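PDB 5T8V: sister chromatid cohesion protein, which probably serves as a cohesin loader that helps place cohesin on chromatin, this chain being its helical-repeat C-terminal part. Local coordinates for residues N722-R726 / E775-L779. Sequence-based numbering, arbitrary orientation.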
ATOM      1  N   ASN A 722     -25.973  -2.986   9.182  1.00 42.00           N
ATOM      2  CA  ASN A 722     -26.667  -2.669   7.941  1.00 41.54           C
ATOM      3  C   ASN A 722     -26.977  -3.950   7.175  1.00 41.60           C
ATOM      4  O   ASN A 722     -26.085  -4.759   6.905  1.00 41.90           O
ATOM      5  CB  ASN A 722     -25.811  -1.725   7.092  1.00 40.98           C
ATOM      6  CG  ASN A 722     -26.480  -1.336   5.784  1.00 40.97           C
ATOM      7  OD1 ASN A 722     -26.960  -2.189   5.036  1.00 41.78           O
ATOM      8  ND2 ASN A 722     -26.508  -0.040   5.499  1.00 40.37           N
ATOM      9  N   ARG A 723     -28.252  -4.131   6.823  1.00 43.92           N
ATOM     10  CA  ARG A 723     -28.672  -5.367   6.172  1.00 43.99           C
ATOM     11  C   ARG A 723     -28.204  -5.435   4.724  1.00 42.56           C
ATOM     12  O   ARG A 723     -27.909  -6.528   4.225  1.00 43.29           O
ATOM     13  CB  ARG A 723     -30.193  -5.503   6.251  1.00 44.80           C
ATOM     14  CG  ARG A 723     -30.697  -5.843   7.642  1.00 46.61           C
ATOM     15  CD  ARG A 723     -32.195  -5.653   7.768  1.00 47.87           C
ATOM     16  NE  ARG A 723     -32.713  -6.255   8.992  1.00 50.43           N
ATOM     17  CZ  ARG A 723     -33.933  -6.046   9.477  1.00 51.36           C
ATOM     18  NH1 ARG A 723     -34.774  -5.236   8.848  1.00 50.95           N
ATOM     19  NH2 ARG A 723     -34.311  -6.645  10.599  1.00 52.06           N
ATOM     20  N   VAL A 724     -28.127  -4.294   4.038  1.00 29.07           N
ATOM     21  CA  VAL A 724     -27.655  -4.291   2.657  1.00 28.60           C
ATOM     22  C   VAL A 724     -26.193  -4.720   2.601  1.00 28.28           C
ATOM     23  O   VAL A 724     -25.817  -5.619   1.836  1.00 28.49           O
ATOM     24  CB  VAL A 724     -27.868  -2.905   2.020  1.00 28.26           C
ATOM     25  CG1 VAL A 724     -27.497  -2.925   0.541  1.00 28.08           C
ATOM     26  CG2 VAL A 724     -29.313  -2.448   2.196  1.00 28.91           C
ATOM     27  N   LEU A 725     -25.345  -4.086   3.417  1.00 37.12           N
ATOM     28  CA  LEU A 725     -23.954  -4.511   3.523  1.00 37.40           C
ATOM     29  C   LEU A 725     -23.866  -5.993   3.856  1.00 37.94           C
ATOM     30  O   LEU A 725     -23.361  -6.789   3.061  1.00 38.54           O
ATOM     31  CB  LEU A 725     -23.222  -3.693   4.589  1.00 39.11           C
ATOM     32  CG  LEU A 725     -22.933  -2.213   4.337  1.00 40.59           C
ATOM     33  CD1 LEU A 725     -21.914  -1.737   5.362  1.00 41.15           C
ATOM     34  CD2 LEU A 725     -22.442  -1.946   2.916  1.00 40.66           C
ATOM     35  N   ARG A 726     -24.364  -6.381   5.034  1.00 30.14           N
ATOM     36  CA  ARG A 726     -24.246  -7.766   5.477  1.00 30.27           C
ATOM     37  C   ARG A 726     -24.688  -8.742   4.393  1.00 30.60           C
ATOM     38  O   ARG A 726     -24.033  -9.767   4.166  1.00 31.29           O
ATOM     39  CB  ARG A 726     -25.066  -7.978   6.752  1.00 31.01           C
ATOM     40  CG  ARG A 726     -24.355  -7.544   8.028  1.00 31.30           C
ATOM     41  CD  ARG A 726     -25.226  -7.763   9.255  1.00 32.32           C
ATOM     42  NE  ARG A 726     -24.470  -7.657  10.499  1.00 33.01           N
ATOM     43  CZ  ARG A 726     -25.005  -7.756  11.714  1.00 34.16           C
ATOM     44  NH1 ARG A 726     -26.308  -7.959  11.859  1.00 34.72           N
ATOM     45  NH2 ARG A 726     -24.236  -7.648  12.788  1.00 34.89           N
ATOM     46  N   GLU A 775     -33.179 -11.742  12.899  1.00 61.42           N
ATOM     47  CA  GLU A 775     -32.189 -11.065  12.071  1.00 59.81           C
ATOM     48  C   GLU A 775     -31.425 -12.062  11.210  1.00 59.25           C
ATOM     49  O   GLU A 775     -31.156 -11.798  10.033  1.00 58.77           O
ATOM     50  CB  GLU A 775     -31.228 -10.262  12.951  1.00 59.29           C
ATOM     51  CG  GLU A 775     -30.454  -9.194  12.202  1.00 57.08           C
ATOM     52  CD  GLU A 775     -31.358  -8.132  11.608  1.00 56.68           C
ATOM     53  OE1 GLU A 775     -32.539  -8.063  12.007  1.00 57.55           O
ATOM     54  OE2 GLU A 775     -30.890  -7.371  10.736  1.00 56.16           O
ATOM     55  N   HIS A 776     -31.070 -13.217  11.775  1.00 45.86           N
ATOM     56  CA  HIS A 776     -30.409 -14.254  10.991  1.00 45.36           C
ATOM     57  C   HIS A 776     -31.250 -14.637   9.778  1.00 44.05           C
ATOM     58  O   HIS A 776     -30.792 -14.554   8.632  1.00 42.23           O
ATOM     59  CB  HIS A 776     -30.136 -15.479  11.867  1.00 47.17           C
ATOM     60  CG  HIS A 776     -28.850 -15.407  12.629  1.00 47.39           C
ATOM     61  ND1 HIS A 776     -27.744 -16.157  12.292  1.00 46.86           N
ATOM     62  CD2 HIS A 776     -28.493 -14.677  13.712  1.00 47.44           C
ATOM     63  CE1 HIS A 776     -26.761 -15.891  13.134  1.00 46.99           C
ATOM     64  NE2 HIS A 776     -27.189 -14.996  14.005  1.00 47.48           N
ATOM     65  N   VAL A 777     -32.498 -15.050  10.014  1.00 58.88           N
ATOM     66  CA  VAL A 777     -33.347 -15.509   8.915  1.00 58.07           C
ATOM     67  C   VAL A 777     -33.514 -14.408   7.874  1.00 55.44           C
ATOM     68  O   VAL A 777     -33.406 -14.652   6.666  1.00 54.10           O
ATOM     69  CB  VAL A 777     -34.709 -16.003   9.443  1.00 60.13           C
ATOM     70  CG1 VAL A 777     -35.386 -14.955  10.300  1.00 61.90           C
ATOM     71  CG2 VAL A 777     -35.615 -16.400   8.288  1.00 59.20           C
ATOM     72  N   ILE A 778     -33.780 -13.179   8.321  1.00 55.95           N
ATOM     73  CA  ILE A 778     -33.981 -12.089   7.370  1.00 53.40           C
ATOM     74  C   ILE A 778     -32.727 -11.890   6.529  1.00 51.94           C
ATOM     75  O   ILE A 778     -32.797 -11.755   5.302  1.00 51.19           O
ATOM     76  CB  ILE A 778     -34.389 -10.798   8.103  1.00 53.71           C
ATOM     77  CG1 ILE A 778     -35.759 -10.984   8.763  1.00 56.05           C
ATOM     78  CG2 ILE A 778     -34.443  -9.621   7.124  1.00 52.26           C
ATOM     79  CD1 ILE A 778     -36.202  -9.821   9.633  1.00 57.20           C
ATOM     80  N   LEU A 779     -31.561 -11.880   7.175  1.00 36.39           N
ATOM     81  CA  LEU A 779     -30.311 -11.707   6.440  1.00 35.59           C
ATOM     82  C   LEU A 779     -30.121 -12.816   5.415  1.00 35.64           C
ATOM     83  O   LEU A 779     -29.606 -12.574   4.315  1.00 34.96           O
ATOM     84  CB  LEU A 779     -29.130 -11.668   7.409  1.00 36.01           C
ATOM     85  CG  LEU A 779     -29.012 -10.429   8.302  1.00 35.85           C
ATOM     86  CD1 LEU A 779     -27.859 -10.600   9.276  1.00 36.61           C
ATOM     87  CD2 LEU A 779     -28.829  -9.162   7.480  1.00 34.59           C
TER
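Arg723 and Glu775 form a two-pronged salt bridge between helices 723-735 and 773-786. The guanidinium meets the carboxylate side-on: NE of Arg723 donates to OE2 of Glu775 at 2.8 Å, and NH2 of Arg723 to OE1 of Glu775 at 2.7 Å, the second bond nearly straight (171°) and aimed at the syn lone pair. The two planes lie 13° apart, so the paired bonds fix the rotation of both groups. An extended arginine chain from CG to NE carries the charge across, while Glu775 bends back at its second torsion (chi2 63°) to present both oxygens. CG2 of Ile778 lies over one face of the Arg723 guanidinium, toward its rim. Beside the ion pair, Leu779 reaches both arginine stems: its CD2 packs on CG of Arg723 at 3.8 Å, its CD1 on CD of Arg726 at 3.9 Å. A methionine in place of Arg723 would probably leave Glu775 without its paired donors and Ile778 without the flat group it covers. The Arg726 guanidinium, with NH1 4.8 Å from OE2 of Glu775, is too far for a salt bridge, though its charge may still favour the carboxylate; its polar partner is Tyr717, whose backbone O accepts from NE and whose ring makes a cation-pi contact. Asn722 caps the helix that bears both arginines, its OD1 accepting from N of Leu725 at 3.0 Å and weakly from N of Val724. On the other helix, Val777 rests against helix 808-824. The arrangement is helix-to-helix packing in a HEAT-repeat solenoid, a partly exposed salt bridge bordering aliphatic contacts, within the PDS5-like region of this cohesin loader fragment.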